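Local atomic coordinates of phosphoribosylaminoimidazole carboxylase, ATPase subunit (PDB entry 3AW8), a protein that probably catalyses the ATP-dependent carboxylation of 5-aminoimidazole ribonucleotide with hydrogencarbonate, giving N5-carboxyaminoimidazole ribonucleotide in purine biosynthesis. Residues 312-315 against 316-319; 341-345 against 346-350. All coordinates share one frame; numbering follows the deposited sequence.

Contact 1: residues 312-315 against 316-319; sequences FAEV and LKVE
Phe312 and Leu316 meet along the single-turn helix 312-316, which runs out through Lys317 and Val318 toward strand 321-325. Leu316 N donates to Phe312 O at 2.9 Å, an i to i+4 bond as in an alpha-helical turn. Lys317 N to Ala313 O is only a weak bond, 3.2 Å with a bent N-H angle of 121°. The next bond spans three residues: Val318 N reaches Val315 O at 3.2 Å. This last bond is of the 3-10 kind, i to i+3, as the chain leaves the helix. Leu316 places CG beside its backbone N (chi1 -84°). This brings Leu316 CD2 back along the turn to Phe312 CB, 4.0 Å away, while Leu316 CD1 lies 3.7 Å from Val315 CG2. On the other flank Lys317 lays its chain across Glu314. Lys317 CE is 3.5 Å from Glu314 OE2. The lysine then bends at its last torsion, and Lys317 NZ stays 4.8 Å from Glu314 OE2, too far for a salt bridge. With an alanine in place of Glu314, the Lys317 amine would probably lose this nearby negative charge, and Lys317 CD and CE the carboxylate they rest against. Leu323 packs on Phe312, Val315 and Leu316. The Phe312 ring makes an edge-to-face contact with Trp325. Pro290 of the second subunit touches Ala313 and Lys317. The turn therefore has an apolar flank set on the sheet and a charged flank where the attraction is likely to be weak, since the charged atoms do not touch.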
loop_
_atom_site.group_PDB
_atom_site.type_symbol
_atom_site.label_atom_id
_atom_site.label_comp_id
_atom_site.label_asym_id
_atom_site.label_seq_id
_atom_site.Cartn_x
_atom_site.Cartn_y
_atom_site.Cartn_z
ATOM N N PHE A 312 -12.076 6.119 -14.198
ATOM C CA PHE A 312 -11.867 5.829 -12.775
ATOM C C PHE A 312 -13.111 5.706 -11.924
ATOM O O PHE A 312 -13.222 4.787 -11.115
ATOM C CB PHE A 312 -10.932 6.863 -12.132
ATOM C CG PHE A 312 -9.494 6.723 -12.542
ATOM C CD1 PHE A 312 -8.510 7.482 -11.919
ATOM C CD2 PHE A 312 -9.123 5.851 -13.566
ATOM C CE1 PHE A 312 -7.175 7.377 -12.311
ATOM C CE2 PHE A 312 -7.799 5.739 -13.965
ATOM C CZ PHE A 312 -6.822 6.503 -13.338
ATOM N N ALA A 313 -14.044 6.632 -12.087
ATOM C CA ALA A 313 -15.271 6.579 -11.304
ATOM C C ALA A 313 -15.983 5.258 -11.566
ATOM O O ALA A 313 -16.536 4.650 -10.656
ATOM C CB ALA A 313 -16.175 7.744 -11.664
ATOM N N GLU A 314 -15.936 4.799 -12.807
ATOM C CA GLU A 314 -16.602 3.558 -13.165
ATOM C C GLU A 314 -15.965 2.292 -12.597
ATOM O O GLU A 314 -16.673 1.337 -12.273
ATOM C CB GLU A 314 -16.719 3.441 -14.684
ATOM C CG GLU A 314 -18.046 2.849 -15.115
ATOM C CD GLU A 314 -19.227 3.714 -14.690
ATOM O OE1 GLU A 314 -20.364 3.194 -14.643
ATOM O OE2 GLU A 314 -19.021 4.917 -14.413
ATOM N N VAL A 315 -14.640 2.265 -12.479
ATOM C CA VAL A 315 -13.993 1.082 -11.923
ATOM C C VAL A 315 -14.090 1.134 -10.396
ATOM O O VAL A 315 -14.198 0.104 -9.736
ATOM C CB VAL A 315 -12.493 0.945 -12.402
ATOM C CG1 VAL A 315 -12.122 2.103 -13.312
ATOM C CG2 VAL A 315 -11.535 0.858 -11.212
ATOM N N LEU A 316 -14.081 2.337 -9.837
ATOM C CA LEU A 316 -14.180 2.483 -8.394
ATOM C C LEU A 316 -15.585 2.173 -7.862
ATOM O O LEU A 316 -15.763 1.986 -6.662
ATOM C CB LEU A 316 -13.755 3.894 -7.985
ATOM C CG LEU A 316 -12.262 4.217 -7.795
ATOM C CD1 LEU A 316 -11.376 3.100 -8.305
ATOM C CD2 LEU A 316 -11.949 5.530 -8.502
ATOM N N LYS A 317 -16.581 2.125 -8.745
ATOM C CA LYS A 317 -17.948 1.811 -8.326
ATOM C C LYS A 317 -18.056 0.332 -7.996
ATOM O O LYS A 317 -18.982 -0.085 -7.308
ATOM C CB LYS A 317 -18.963 2.151 -9.423
ATOM C CG LYS A 317 -19.205 3.637 -9.621
ATOM C CD LYS A 317 -20.248 3.899 -10.703
ATOM C CE LYS A 317 -20.239 5.364 -11.157
ATOM N NZ LYS A 317 -20.481 6.335 -10.043
ATOM N N VAL A 318 -17.115 -0.458 -8.507
ATOM C CA VAL A 318 -17.092 -1.898 -8.256
ATOM C C VAL A 318 -16.359 -2.120 -6.937
ATOM O O VAL A 318 -15.230 -1.657 -6.769
ATOM C CB VAL A 318 -16.328 -2.653 -9.360
ATOM C CG1 VAL A 318 -16.439 -4.142 -9.134
ATOM C CG2 VAL A 318 -16.859 -2.268 -10.724
ATOM N N GLU A 319 -16.985 -2.811 -5.995
ATOM C CA GLU A 319 -16.321 -3.029 -4.722
ATOM C C GLU A 319 -15.381 -4.204 -4.833
ATOM O O GLU A 319 -15.613 -5.128 -5.619
ATOM C CB GLU A 319 -17.330 -3.254 -3.591
ATOM C CG GLU A 319 -18.398 -4.295 -3.860
ATOM C CD GLU A 319 -19.290 -4.515 -2.647
ATOM O OE1 GLU A 319 -19.791 -3.511 -2.089
ATOM O OE2 GLU A 319 -19.492 -5.686 -2.251
#

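Contact 2: residues 341-345 against 346-350; sequences LRRDG and LKALE
Arg343, at the end of strand 335-343, lies against Ala348 and Leu349 in the first turn of helix 346-357. Arg343 CB is 3.9 Å from Ala348 CB and also touches Leu349 N. Arg343 CG comes closer still, 3.5 Å from Leu349 CA. The chain then bends twice (chi2 -46°, chi3 -45°) and curls back instead of extending. The guanidinium has Ala348 CB at its edge, near its plane. Its tip atom NH2 has a long, weak ion pair with Glu319 OE2. The methylenes thus pack on the helix, while the charge is only weakly paired toward Glu319 in the loop before strand 321-325. Gly345 is the N-cap residue. Gly345 O accepts Leu349 N at 2.9 Å, which closes the first helical turn. Further back on the strand, Leu341 CD2 lies 3.5 Å from Leu349 O. Arg342 points away from the helix, and Arg342 NH1 forms a salt bridge with Asp344 OD1, with a weak hydrogen bond in it. Its NH2 makes a salt bridge to Glu275 of the second subunit. Strand and helix segments run nearly antiparallel, at 152°, with their axes 7.7 Å apart at closest. Leu349 also rests on Gln299 and Ala301 of strand 299-306, so the helix start spans two adjacent strands of the large antiparallel sheet.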
loop_
_atom_site.group_PDB
_atom_site.type_symbol
_atom_site.label_atom_id
_atom_site.label_comp_id
_atom_site.label_asym_id
_atom_site.label_seq_id
_atom_site.Cartn_x
_atom_site.Cartn_y
_atom_site.Cartn_z
ATOM N N LEU A 341 -9.142 -7.224 -8.362
ATOM C CA LEU A 341 -10.447 -7.474 -7.774
ATOM C C LEU A 341 -10.261 -8.583 -6.761
ATOM O O LEU A 341 -9.887 -9.701 -7.112
ATOM C CB LEU A 341 -11.429 -7.913 -8.860
ATOM C CG LEU A 341 -12.874 -8.242 -8.474
ATOM C CD1 LEU A 341 -13.546 -7.042 -7.822
ATOM C CD2 LEU A 341 -13.629 -8.655 -9.727
ATOM N N ARG A 342 -10.503 -8.269 -5.497
ATOM C CA ARG A 342 -10.352 -9.258 -4.445
ATOM C C ARG A 342 -11.674 -9.482 -3.721
ATOM O O ARG A 342 -12.124 -8.633 -2.953
ATOM C CB ARG A 342 -9.292 -8.797 -3.444
ATOM C CG ARG A 342 -8.796 -9.887 -2.522
ATOM C CD ARG A 342 -8.241 -9.286 -1.256
ATOM N NE ARG A 342 -9.302 -8.650 -0.487
ATOM C CZ ARG A 342 -10.312 -9.308 0.076
ATOM N NH1 ARG A 342 -10.396 -10.628 -0.042
ATOM N NH2 ARG A 342 -11.244 -8.653 0.756
ATOM N N ARG A 343 -12.300 -10.621 -3.986
ATOM C CA ARG A 343 -13.560 -10.976 -3.343
ATOM C C ARG A 343 -13.287 -12.207 -2.483
ATOM O O ARG A 343 -12.182 -12.753 -2.515
ATOM C CB ARG A 343 -14.634 -11.290 -4.390
ATOM C CG ARG A 343 -14.925 -10.163 -5.380
ATOM C CD ARG A 343 -15.073 -8.822 -4.683
ATOM N NE ARG A 343 -15.914 -8.926 -3.496
ATOM C CZ ARG A 343 -15.984 -8.007 -2.534
ATOM N NH1 ARG A 343 -15.261 -6.896 -2.606
ATOM N NH2 ARG A 343 -16.773 -8.206 -1.488
ATOM N N ASP A 344 -14.275 -12.652 -1.712
ATOM C CA ASP A 344 -14.061 -13.825 -0.866
ATOM C C ASP A 344 -14.851 -15.055 -1.297
ATOM O O ASP A 344 -14.963 -16.021 -0.545
ATOM C CB ASP A 344 -14.376 -13.493 0.594
ATOM C CG ASP A 344 -13.502 -12.377 1.136
ATOM O OD1 ASP A 344 -13.734 -11.209 0.751
ATOM O OD2 ASP A 344 -12.582 -12.666 1.933
ATOM N N GLY A 345 -15.385 -15.012 -2.513
ATOM C CA GLY A 345 -16.148 -16.127 -3.045
ATOM C C GLY A 345 -16.082 -16.096 -4.557
ATOM O O GLY A 345 -16.289 -15.042 -5.160
ATOM N N LEU A 346 -15.806 -17.241 -5.172
ATOM C CA LEU A 346 -15.689 -17.313 -6.625
ATOM C C LEU A 346 -16.865 -16.678 -7.358
ATOM O O LEU A 346 -16.692 -16.073 -8.418
ATOM C CB LEU A 346 -15.509 -18.768 -7.075
ATOM C CG LEU A 346 -15.018 -18.956 -8.518
ATOM C CD1 LEU A 346 -14.398 -20.340 -8.676
ATOM C CD2 LEU A 346 -16.168 -18.746 -9.498
ATOM N N LYS A 347 -18.058 -16.809 -6.794
ATOM C CA LYS A 347 -19.243 -16.233 -7.416
ATOM C C LYS A 347 -19.142 -14.712 -7.446
ATOM O O LYS A 347 -19.298 -14.089 -8.497
ATOM C CB LYS A 347 -20.501 -16.662 -6.655
ATOM C CG LYS A 347 -21.795 -16.098 -7.229
ATOM C CD LYS A 347 -23.007 -16.821 -6.663
ATOM C CE LYS A 347 -23.168 -18.220 -7.267
ATOM N NZ LYS A 347 -21.979 -19.104 -7.071
ATOM N N ALA A 348 -18.881 -14.120 -6.285
ATOM C CA ALA A 348 -18.747 -12.674 -6.180
ATOM C C ALA A 348 -17.645 -12.201 -7.125
ATOM O O ALA A 348 -17.826 -11.240 -7.882
ATOM C CB ALA A 348 -18.414 -12.287 -4.748
ATOM N N LEU A 349 -16.508 -12.891 -7.079
ATOM C CA LEU A 349 -15.371 -12.558 -7.926
ATOM C C LEU A 349 -15.813 -12.540 -9.380
ATOM O O LEU A 349 -15.609 -11.558 -10.100
ATOM C CB LEU A 349 -14.255 -13.594 -7.747
ATOM C CG LEU A 349 -12.870 -13.286 -8.334
ATOM C CD1 LEU A 349 -11.892 -14.355 -7.886
ATOM C CD2 LEU A 349 -12.924 -13.229 -9.853
ATOM N N GLU A 350 -16.430 -13.636 -9.796
ATOM C CA GLU A 350 -16.890 -13.782 -11.165
ATOM C C GLU A 350 -17.923 -12.725 -11.557
ATOM O O GLU A 350 -18.090 -12.419 -12.737
ATOM C CB GLU A 350 -17.451 -15.195 -11.350
ATOM C CG GLU A 350 -17.645 -15.642 -12.798
ATOM C CD GLU A 350 -17.226 -17.098 -13.019
ATOM O OE1 GLU A 350 -17.472 -17.932 -12.115
ATOM O OE2 GLU A 350 -16.660 -17.409 -14.097
#

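In the fold
Going from the N terminus, strand 299-306 comes first and then contact 1, where helix 312-316 turns into the loop before strand 321-325. Contact 2 follows, at the turn from strand 335-343 into helix 346-357. The two lie in series along the chain and neither encloses the other. Both belong to the C-terminal domain of the PurK family, and their centres are about 16 Å apart. They touch through Glu319: Glu319 O is 3.6 Å from Leu341 CD1. Val318 also packs on Arg355 and Leu356 of the last helix. Together they join the edge of the large antiparallel sheet to that helix. Residues of contact 1 pack on the second subunit, and from contact 2 Arg342 reaches it.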